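Chitin binding protein (Tectaria macrodonta, PDB 6IF7) binds copper, is insecticidal and probably binds chitin, and is possibly a lytic polysaccharide monooxygenase that cleaves polysaccharide chains oxidatively. Local coordinates at residues Ile164-Arg167 and Glu172-Tyr175. Numbering follows the deposited sequence.
Sequences IWQR and EAFY. With SO4 (sulfate ion), chain E.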
ATOM      1  N   ILE A 164       0.868   4.761   4.755  1.00 23.45           N
ATOM      2  CA  ILE A 164       0.556   4.527   6.148  1.00 23.81           C
ATOM      3  C   ILE A 164      -0.583   5.476   6.549  1.00 23.74           C
ATOM      4  O   ILE A 164      -0.446   6.697   6.426  1.00 25.37           O
ATOM      5  CB  ILE A 164       1.795   4.798   7.041  1.00 24.16           C
ATOM      6  CG1 ILE A 164       2.975   3.948   6.598  1.00 23.71           C
ATOM      7  CG2 ILE A 164       1.462   4.533   8.502  1.00 24.25           C
ATOM      8  CD1 ILE A 164       4.317   4.377   7.168  1.00 24.66           C
ATOM      9  N   TRP A 165      -1.697   4.924   7.023  1.00 23.99           N
ATOM     10  CA  TRP A 165      -2.854   5.711   7.509  1.00 24.26           C
ATOM     11  C   TRP A 165      -2.886   5.619   9.030  1.00 25.98           C
ATOM     12  O   TRP A 165      -3.327   4.604   9.578  1.00 25.38           O
ATOM     13  CB  TRP A 165      -4.152   5.155   6.897  1.00 24.69           C
ATOM     14  CG  TRP A 165      -5.446   5.894   7.210  1.00 25.92           C
ATOM     15  CD1 TRP A 165      -5.582   7.193   7.595  1.00 27.00           C
ATOM     16  CD2 TRP A 165      -6.786   5.376   7.068  1.00 26.21           C
ATOM     17  NE1 TRP A 165      -6.919   7.506   7.745  1.00 27.58           N
ATOM     18  CE2 TRP A 165      -7.674   6.408   7.419  1.00 26.50           C
ATOM     19  CE3 TRP A 165      -7.315   4.119   6.703  1.00 26.44           C
ATOM     20  CZ2 TRP A 165      -9.076   6.241   7.403  1.00 27.37           C
ATOM     21  CZ3 TRP A 165      -8.696   3.950   6.700  1.00 26.79           C
ATOM     22  CH2 TRP A 165      -9.566   5.009   7.039  1.00 26.70           C
ATOM     23  N   GLN A 166      -2.385   6.655   9.709  1.00 27.90           N
ATOM     24  CA  GLN A 166      -2.370   6.709  11.185  1.00 28.76           C
ATOM     25  C   GLN A 166      -3.617   7.472  11.688  1.00 29.28           C
ATOM     26  O   GLN A 166      -3.842   8.627  11.329  1.00 29.08           O
ATOM     27  CB  GLN A 166      -1.062   7.364  11.680  1.00 28.07           C
ATOM     28  CG  GLN A 166      -0.907   7.502  13.198  1.00 28.73           C
ATOM     29  CD  GLN A 166      -0.923   6.172  13.964  1.00 28.20           C
ATOM     30  OE1 GLN A 166       0.050   5.425  13.962  1.00 28.27           O
ATOM     31  NE2 GLN A 166      -2.023   5.894  14.641  1.00 28.63           N
ATOM     32  N   ARG A 167      -4.436   6.814  12.500  1.00 30.00           N
ATOM     33  CA  ARG A 167      -5.583   7.485  13.134  1.00 32.85           C
ATOM     34  C   ARG A 167      -5.143   8.457  14.209  1.00 32.62           C
ATOM     35  O   ARG A 167      -4.113   8.246  14.835  1.00 33.38           O
ATOM     36  CB  ARG A 167      -6.550   6.472  13.736  1.00 31.58           C
ATOM     37  CG  ARG A 167      -7.333   5.774  12.656  1.00 32.03           C
ATOM     38  CD  ARG A 167      -8.175   4.676  13.219  1.00 34.77           C
ATOM     39  NE  ARG A 167      -9.222   5.197  14.083  1.00 35.56           N
ATOM     40  CZ  ARG A 167     -10.193   4.456  14.603  1.00 36.74           C
ATOM     41  NH1 ARG A 167     -10.277   3.160  14.354  1.00 33.47           N
ATOM     42  NH2 ARG A 167     -11.092   5.031  15.381  1.00 39.89           N
ATOM     43  N   GLU A 172      -4.501   2.919  16.267  1.00 30.13           N
ATOM     44  CA  GLU A 172      -4.591   2.072  15.098  1.00 30.02           C
ATOM     45  C   GLU A 172      -4.086   2.749  13.818  1.00 28.38           C
ATOM     46  O   GLU A 172      -4.399   3.913  13.539  1.00 28.36           O
ATOM     47  CB  GLU A 172      -6.024   1.638  14.893  1.00 30.35           C
ATOM     48  CG  GLU A 172      -6.237   0.679  13.740  1.00 32.63           C
ATOM     49  CD  GLU A 172      -7.704   0.348  13.553  1.00 34.25           C
ATOM     50  OE1 GLU A 172      -8.490   1.291  13.347  1.00 38.55           O
ATOM     51  OE2 GLU A 172      -8.070  -0.843  13.577  1.00 34.89           O
ATOM     52  N   ALA A 173      -3.343   1.975  13.041  1.00 26.50           N
ATOM     53  CA  ALA A 173      -2.864   2.371  11.738  1.00 25.48           C
ATOM     54  C   ALA A 173      -3.102   1.250  10.709  1.00 25.87           C
ATOM     55  O   ALA A 173      -3.176   0.068  11.069  1.00 24.91           O
ATOM     56  CB  ALA A 173      -1.389   2.699  11.836  1.00 26.89           C
ATOM     57  N   PHE A 174      -3.236   1.650   9.439  1.00 26.05           N
ATOM     58  CA  PHE A 174      -3.419   0.766   8.303  1.00 25.67           C
ATOM     59  C   PHE A 174      -2.230   0.947   7.349  1.00 27.08           C
ATOM     60  O   PHE A 174      -1.655   2.034   7.248  1.00 26.13           O
ATOM     61  CB  PHE A 174      -4.739   1.074   7.586  1.00 26.97           C
ATOM     62  CG  PHE A 174      -5.955   0.840   8.450  1.00 27.39           C
ATOM     63  CD1 PHE A 174      -6.345   1.787   9.409  1.00 27.64           C
ATOM     64  CD2 PHE A 174      -6.694  -0.336   8.335  1.00 27.48           C
ATOM     65  CE1 PHE A 174      -7.452   1.557  10.231  1.00 29.41           C
ATOM     66  CE2 PHE A 174      -7.809  -0.560   9.142  1.00 28.17           C
ATOM     67  CZ  PHE A 174      -8.181   0.375  10.091  1.00 28.29           C
ATOM     68  N   TYR A 175      -1.876  -0.121   6.649  1.00 25.38           N
ATOM     69  CA  TYR A 175      -0.676  -0.161   5.809  1.00 25.34           C
ATOM     70  C   TYR A 175      -1.020  -0.719   4.448  1.00 25.05           C
ATOM     71  O   TYR A 175      -1.682  -1.752   4.347  1.00 23.58           O
ATOM     72  CB  TYR A 175       0.387  -1.012   6.492  1.00 26.37           C
ATOM     73  CG  TYR A 175       0.729  -0.502   7.893  1.00 25.89           C
ATOM     74  CD1 TYR A 175       1.736   0.447   8.081  1.00 25.56           C
ATOM     75  CD2 TYR A 175       0.026  -0.944   9.007  1.00 26.54           C
ATOM     76  CE1 TYR A 175       2.036   0.930   9.347  1.00 26.90           C
ATOM     77  CE2 TYR A 175       0.312  -0.470  10.284  1.00 26.56           C
ATOM     78  CZ  TYR A 175       1.322   0.457  10.454  1.00 27.65           C
ATOM     79  OH  TYR A 175       1.620   0.935  11.710  1.00 26.47           O
TER
HETATM   80  S   SO4 E 252     -13.526   1.979  15.198  0.50 56.05           S
HETATM   81  O1  SO4 E 252     -14.775   1.202  15.378  0.50 54.14           O
HETATM   82  O2  SO4 E 252     -12.601   1.674  16.326  0.50 53.39           O
HETATM   83  O3  SO4 E 252     -13.832   3.437  15.160  0.50 53.73           O
HETATM   84  O4  SO4 E 252     -12.913   1.585  13.909  0.50 54.03           O
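R167 and E172 join by a salt bridge at the loop end of a β-hairpin, while W165 and F174 pair side by side next to it. From CB onward the arginine follows its partner closely. CB lies 3.3 Å from the carbonyl O of E172, the same oxygen that accepts the backbone N of R167 at 3.1 Å; CG stays 3.6 Å from it, and CD comes 3.4 Å from E172 OE1. A bend at chi3 (66°) then turns the guanidinium so that NH1 gives E172 OE1 a 2.8 Å bond, on the syn side of a carboxylate twisted 47° from the guanidinium plane. CZ is 3.8 Å from both E172 OE1 and O3 of a sulfate, probably from the crystallisation liquor, to which NH2 donates and which NH1 meets only weakly. A guanidinium suits this place because separate nitrogens serve two acids, NE D169 and NH1 E172; a leucine here would probably leave each carboxylate without its charged mate.

The hairpin itself is held by reciprocal backbone bonds between W165 and F174, with W165 N to F174 O at 2.9 Å. Flat aromatic rings suit their shared face beside H1 and H103: W165 CE3 lies 3.7 Å from F174 CD1, the rings inclined at 38°, and W165 also stacks on F107. On the other face branched I164 sets CG2 against Y175 CE1, an apolar ring edge whose hydroxyl still bonds H54. The F174 ring, edge-to-face with H1, comes within about 3 Å of the copper at its nearest atom, as expected of the histidine-brace site of AA10 monooxygenases.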